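PDB 2I5H: DUF655 domain-containing protein from Archaeoglobus fulgidus, which is of unknown function, though its family's kinship with helix-hairpin-helix proteins is consistent with a role in nucleic acid binding. Local coordinates for residues A45-E50 against L56-R61; H108-D113 against K175-R180. All coordinates share one frame; numbering follows the deposited sequence.

Interaction 1 of 2, residues A45-E50 against L56-R61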
loop_
_atom_site.group_PDB
_atom_site.type_symbol
_atom_site.label_atom_id
_atom_site.label_comp_id
_atom_site.label_asym_id
_atom_site.label_seq_id
_atom_site.Cartn_x
_atom_site.Cartn_y
_atom_site.Cartn_z
ATOM N N ALA A 45 14.165 -7.596 -5.915
ATOM C CA ALA A 45 13.048 -7.575 -4.984
ATOM C C ALA A 45 11.961 -6.658 -5.541
ATOM O O ALA A 45 12.251 -5.670 -6.219
ATOM C CB ALA A 45 13.490 -7.078 -3.610
ATOM N N GLN A 46 10.704 -7.005 -5.293
ATOM C CA GLN A 46 9.630 -6.124 -5.703
ATOM C C GLN A 46 9.177 -5.511 -4.390
ATOM O O GLN A 46 8.957 -6.220 -3.403
ATOM C CB GLN A 46 8.507 -6.894 -6.398
ATOM C CG GLN A 46 8.958 -7.517 -7.707
ATOM C CD GLN A 46 7.806 -8.039 -8.537
ATOM O OE1 GLN A 46 6.807 -8.517 -7.999
ATOM N NE2 GLN A 46 7.944 -7.963 -9.857
ATOM N N VAL A 47 9.072 -4.189 -4.363
ATOM C CA VAL A 47 8.699 -3.496 -3.145
ATOM C C VAL A 47 7.567 -2.504 -3.349
ATOM O O VAL A 47 7.242 -2.132 -4.478
ATOM C CB VAL A 47 9.921 -2.749 -2.554
ATOM C CG1 VAL A 47 11.070 -3.720 -2.344
ATOM C CG2 VAL A 47 10.358 -1.610 -3.493
ATOM N N VAL A 48 6.955 -2.092 -2.245
ATOM C CA VAL A 48 5.879 -1.116 -2.297
ATOM C C VAL A 48 6.269 0.049 -1.387
ATOM O O VAL A 48 6.622 -0.157 -0.223
ATOM C CB VAL A 48 4.509 -1.741 -1.869
ATOM C CG1 VAL A 48 4.584 -2.331 -0.456
ATOM C CG2 VAL A 48 3.416 -0.689 -1.948
ATOM N N GLY A 49 6.250 1.261 -1.940
ATOM C CA GLY A 49 6.604 2.453 -1.176
ATOM C C GLY A 49 5.656 2.723 -0.019
ATOM O O GLY A 49 4.442 2.586 -0.163
ATOM N N GLU A 50 6.196 3.125 1.132
ATOM C CA GLU A 50 5.350 3.368 2.299
ATOM C C GLU A 50 4.570 4.680 2.297
ATOM O O GLU A 50 3.635 4.840 3.074
ATOM C CB GLU A 50 6.167 3.276 3.600
ATOM C CG GLU A 50 7.324 4.253 3.714
ATOM C CD GLU A 50 7.851 4.378 5.147
ATOM O OE1 GLU A 50 7.799 3.386 5.902
ATOM O OE2 GLU A 50 8.333 5.470 5.510
ATOM N N LEU A 56 7.777 -0.879 -7.059
ATOM C CA LEU A 56 9.097 -0.807 -7.667
ATOM C C LEU A 56 9.821 -2.141 -7.695
ATOM O O LEU A 56 9.614 -3.001 -6.838
ATOM C CB LEU A 56 9.979 0.187 -6.882
ATOM C CG LEU A 56 9.522 1.644 -6.743
ATOM C CD1 LEU A 56 10.358 2.373 -5.689
ATOM C CD2 LEU A 56 9.646 2.333 -8.081
ATOM N N GLU A 57 10.674 -2.305 -8.698
ATOM C CA GLU A 57 11.503 -3.490 -8.783
ATOM C C GLU A 57 12.902 -2.915 -8.555
ATOM O O GLU A 57 13.278 -1.919 -9.181
ATOM C CB GLU A 57 11.400 -4.135 -10.162
ATOM C CG GLU A 57 12.208 -5.405 -10.288
ATOM C CD GLU A 57 11.659 -6.338 -11.356
ATOM O OE1 GLU A 57 10.548 -6.888 -11.171
ATOM O OE2 GLU A 57 12.338 -6.511 -12.379
ATOM N N VAL A 58 13.645 -3.514 -7.633
ATOM C CA VAL A 58 14.989 -3.044 -7.305
ATOM C C VAL A 58 15.971 -4.200 -7.240
ATOM O O VAL A 58 15.585 -5.333 -6.974
ATOM C CB VAL A 58 15.007 -2.362 -5.918
ATOM C CG1 VAL A 58 13.941 -1.287 -5.847
ATOM C CG2 VAL A 58 14.761 -3.405 -4.829
ATOM N N SER A 59 17.249 -3.917 -7.479
ATOM C CA SER A 59 18.254 -4.957 -7.347
ATOM C C SER A 59 18.686 -4.918 -5.873
ATOM O O SER A 59 18.563 -3.888 -5.203
ATOM C CB SER A 59 19.446 -4.703 -8.274
ATOM O OG SER A 59 19.888 -3.362 -8.192
ATOM N N ILE A 60 19.169 -6.047 -5.375
ATOM C CA ILE A 60 19.588 -6.151 -3.980
ATOM C C ILE A 60 21.097 -6.382 -3.919
ATOM O O ILE A 60 21.655 -7.072 -4.762
ATOM C CB ILE A 60 18.831 -7.321 -3.282
ATOM C CG1 ILE A 60 17.321 -7.036 -3.273
ATOM C CG2 ILE A 60 19.341 -7.522 -1.858
ATOM C CD1 ILE A 60 16.916 -5.766 -2.542
ATOM N N ARG A 61 21.755 -5.782 -2.928
ATOM C CA ARG A 61 23.197 -5.924 -2.766
ATOM C C ARG A 61 23.621 -7.342 -2.398
ATOM O O ARG A 61 22.847 -8.112 -1.834
ATOM C CB ARG A 61 23.692 -4.954 -1.692
ATOM C CG ARG A 61 23.461 -3.491 -2.036
ATOM C CD ARG A 61 23.889 -2.594 -0.880
ATOM N NE ARG A 61 25.326 -2.690 -0.670
ATOM C CZ ARG A 61 26.236 -2.065 -1.412
ATOM N NH1 ARG A 61 25.865 -1.280 -2.415
ATOM N NH2 ARG A 61 27.524 -2.250 -1.163
#
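Gln46 and Glu57 face each other as a non-hydrogen-bonded pair of antiparallel strands, and their side chains meet over one face of the sheet. From the backbone of Gln46, Gln46 CB stands 4.1 Å from Leu56 O. Gln46 CG, placed beside the backbone N (chi1 -65°), starts an extended chain and lies 3.9 Å from Glu57 OE1. Beyond CD the amide divides: Gln46 OE1 accepts from Thr95 N, while Gln46 NE2 gives a 3.1 Å hydrogen bond to Glu57 OE1, nearly straight at 175°. The acceptor lies in the plane of the Gln46 amide, and the carboxylate is turned only 27° from that plane. Gln46 NE2 also bonds Asp93 O; Glu57 OE1 takes a second bond from His31 NE2, and Glu57 OE2 pairs with Arg87. With an alanine here, Glu57 OE1 would probably be left with one donor fewer and Thr95 N and Asp93 O without their side-chain mate.

The strands form a beta hairpin, 44-49 and 55-60, inside a five-stranded antiparallel sheet. Two hydrogen-bonded pairs flank Gln46-Glu57: Val47 N reaches Leu56 O at 2.8 Å and Val58 N reaches Ala45 O at 2.9 Å, each pair completed by the reciprocal bond. Ala45, Val47, Leu56 and Val58 project from the other face. There Val47 CG2 touches Leu56 CB at 3.9 Å, the two side chains crossing at a slant, and the Ile60 chain bends back so that Ile60 CD1 comes 3.8 Å from Ala45 CB.

Interaction 2 of 2, residues H108-D113 against K175-R180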
loop_
_atom_site.group_PDB
_atom_site.type_symbol
_atom_site.label_atom_id
_atom_site.label_comp_id
_atom_site.label_asym_id
_atom_site.label_seq_id
_atom_site.Cartn_x
_atom_site.Cartn_y
_atom_site.Cartn_z
ATOM N N HIS A 108 0.040 -3.527 6.837
ATOM C CA HIS A 108 1.119 -3.326 7.793
ATOM C C HIS A 108 1.541 -1.862 7.780
ATOM O O HIS A 108 1.704 -1.237 8.828
ATOM C CB HIS A 108 2.315 -4.207 7.417
ATOM C CG HIS A 108 3.471 -4.100 8.361
ATOM N ND1 HIS A 108 3.455 -4.653 9.624
ATOM C CD2 HIS A 108 4.681 -3.508 8.226
ATOM C CE1 HIS A 108 4.606 -4.407 10.225
ATOM N NE2 HIS A 108 5.368 -3.714 9.397
ATOM N N ILE A 109 1.719 -1.324 6.578
ATOM C CA ILE A 109 2.128 0.064 6.401
ATOM C C ILE A 109 1.153 1.064 7.027
ATOM O O ILE A 109 1.563 1.959 7.763
ATOM C CB ILE A 109 2.291 0.395 4.901
ATOM C CG1 ILE A 109 3.435 -0.439 4.313
ATOM C CG2 ILE A 109 2.570 1.881 4.713
ATOM C CD1 ILE A 109 3.568 -0.322 2.807
ATOM N N ILE A 110 -0.135 0.918 6.745
ATOM C CA ILE A 110 -1.105 1.856 7.296
ATOM C C ILE A 110 -1.197 1.770 8.819
ATOM O O ILE A 110 -1.471 2.770 9.482
ATOM C CB ILE A 110 -2.504 1.656 6.680
ATOM C CG1 ILE A 110 -3.015 0.247 6.970
ATOM C CG2 ILE A 110 -2.441 1.911 5.178
ATOM C CD1 ILE A 110 -4.427 0.001 6.478
ATOM N N LYS A 111 -0.958 0.585 9.369
ATOM C CA LYS A 111 -1.002 0.401 10.818
ATOM C C LYS A 111 0.178 1.084 11.509
ATOM O O LYS A 111 0.129 1.360 12.709
ATOM C CB LYS A 111 -1.003 -1.088 11.173
ATOM C CG LYS A 111 -2.304 -1.812 10.860
ATOM C CD LYS A 111 -2.238 -3.267 11.300
ATOM C CE LYS A 111 -3.565 -3.977 11.099
ATOM N NZ LYS A 111 -3.504 -5.394 11.557
ATOM N N GLN A 112 1.239 1.354 10.752
ATOM C CA GLN A 112 2.423 2.003 11.309
ATOM C C GLN A 112 2.273 3.516 11.248
ATOM O O GLN A 112 3.130 4.260 11.727
ATOM C CB GLN A 112 3.678 1.582 10.536
ATOM C CG GLN A 112 3.775 0.087 10.282
ATOM C CD GLN A 112 3.676 -0.739 11.549
ATOM O OE1 GLN A 112 3.428 -1.943 11.497
ATOM N NE2 GLN A 112 3.881 -0.099 12.696
ATOM N N ASP A 113 1.171 3.964 10.657
ATOM C CA ASP A 113 0.889 5.384 10.517
ATOM C C ASP A 113 -0.624 5.573 10.597
ATOM O O ASP A 113 -1.231 6.266 9.780
ATOM C CB ASP A 113 1.441 5.879 9.179
ATOM C CG ASP A 113 1.242 7.362 8.974
ATOM O OD1 ASP A 113 1.440 8.135 9.936
ATOM O OD2 ASP A 113 0.900 7.754 7.838
ATOM N N LYS A 175 -9.123 -2.526 6.385
ATOM C CA LYS A 175 -9.483 -3.279 5.189
ATOM C C LYS A 175 -10.067 -2.356 4.129
ATOM O O LYS A 175 -9.816 -2.526 2.935
ATOM C CB LYS A 175 -10.491 -4.376 5.533
ATOM C CG LYS A 175 -10.888 -5.221 4.336
ATOM C CD LYS A 175 -11.626 -6.481 4.752
ATOM C CE LYS A 175 -11.898 -7.361 3.543
ATOM N NZ LYS A 175 -10.631 -7.694 2.828
ATOM N N LEU A 176 -10.856 -1.382 4.572
ATOM C CA LEU A 176 -11.460 -0.429 3.653
ATOM C C LEU A 176 -10.355 0.370 2.978
ATOM O O LEU A 176 -10.383 0.585 1.767
ATOM C CB LEU A 176 -12.390 0.525 4.406
ATOM C CG LEU A 176 -13.627 -0.073 5.076
ATOM C CD1 LEU A 176 -14.326 1.018 5.878
ATOM C CD2 LEU A 176 -14.564 -0.660 4.028
ATOM N N ILE A 177 -9.383 0.808 3.771
ATOM C CA ILE A 177 -8.266 1.581 3.244
ATOM C C ILE A 177 -7.431 0.739 2.278
ATOM O O ILE A 177 -7.103 1.189 1.183
ATOM C CB ILE A 177 -7.355 2.095 4.378
ATOM C CG1 ILE A 177 -8.130 3.062 5.274
ATOM C CG2 ILE A 177 -6.134 2.787 3.791
ATOM C CD1 ILE A 177 -8.632 4.301 4.556
ATOM N N VAL A 178 -7.092 -0.480 2.687
ATOM C CA VAL A 178 -6.299 -1.368 1.839
ATOM C C VAL A 178 -7.000 -1.593 0.504
ATOM O O VAL A 178 -6.360 -1.577 -0.549
ATOM C CB VAL A 178 -6.056 -2.736 2.522
ATOM C CG1 VAL A 178 -5.369 -3.687 1.555
ATOM C CG2 VAL A 178 -5.204 -2.544 3.766
ATOM N N SER A 179 -8.314 -1.799 0.553
ATOM C CA SER A 179 -9.101 -2.017 -0.655
ATOM C C SER A 179 -9.009 -0.831 -1.602
ATOM O O SER A 179 -8.896 -1.010 -2.814
ATOM C CB SER A 179 -10.575 -2.263 -0.308
ATOM O OG SER A 179 -10.763 -3.545 0.256
ATOM N N ARG A 180 -9.067 0.380 -1.053
ATOM C CA ARG A 180 -8.984 1.578 -1.881
ATOM C C ARG A 180 -7.595 1.723 -2.491
ATOM O O ARG A 180 -7.460 1.997 -3.682
ATOM C CB ARG A 180 -9.329 2.832 -1.069
ATOM C CG ARG A 180 -9.238 4.132 -1.870
ATOM C CD ARG A 180 -10.176 4.120 -3.076
ATOM N NE ARG A 180 -9.928 5.245 -3.976
ATOM C CZ ARG A 180 -10.631 5.494 -5.076
ATOM N NH1 ARG A 180 -11.634 4.701 -5.421
ATOM N NH2 ARG A 180 -10.322 6.530 -5.843
#
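Ile110 and Val178 are the nearest CA pair of the two segments, 8.2 Å from CA to CA, wide enough that side chains alone bridge the two helices. The contact joins helix 96-111 to helix 173-186 in the all-helical C-terminal part of a protein whose family is grouped with helix-hairpin-helix proteins. Helix 173-186 runs on regularly through this segment, with Ser179 N bonded to Lys175 O. Near the end of helix 96-111, Asp113 N bonds Ile110 O, and Asp113 takes the N-cap position of helix 114-121. Ile110 carries its whole side of the contact and points at the partner helix. Its CG1 sits between the backbone N and the carbonyl carbon (chi1 61°), which directs CD1 onto Val178, the two side chains lying roughly at right angles. Tyr117 touches both Ile110 and Ile177, Phe120 and Phe121 also pack on Ile177, and Pro103 and Ile106 pack on Val178, so the contact is buried and apolar. Ile177 turns CD1 away from Ile110 and offers its other branch, Ile177 CG2, at 4.0 Å from Ile110 CG2. Ile110 CD1 ends 3.8 Å from Val178 CG2 and 4.2 Å from Ile177 CB.

Interaction 1 precedes interaction 2 along the chain, and their centres lie 19 Å apart. Interaction 1 belongs to the antiparallel sheet of the N-terminal part, interaction 2 to the helices that follow it. Helix 96-111 connects them: Val48 and Glu50 of segment 45-50 touch Ile109, and Ile109 CG2 is 3.5 Å from Glu50 O, while the next residue, Ile110, faces helix 173-186. Neighbouring residues near the end of one helix thus pack against the hairpin and against the C-terminal helix. The segments of interaction 2 are separated by 61 residues, those of interaction 1 by five. This arrangement lets helix 96-111 join the beta part to the part presumably related to helix-hairpin-helix proteins.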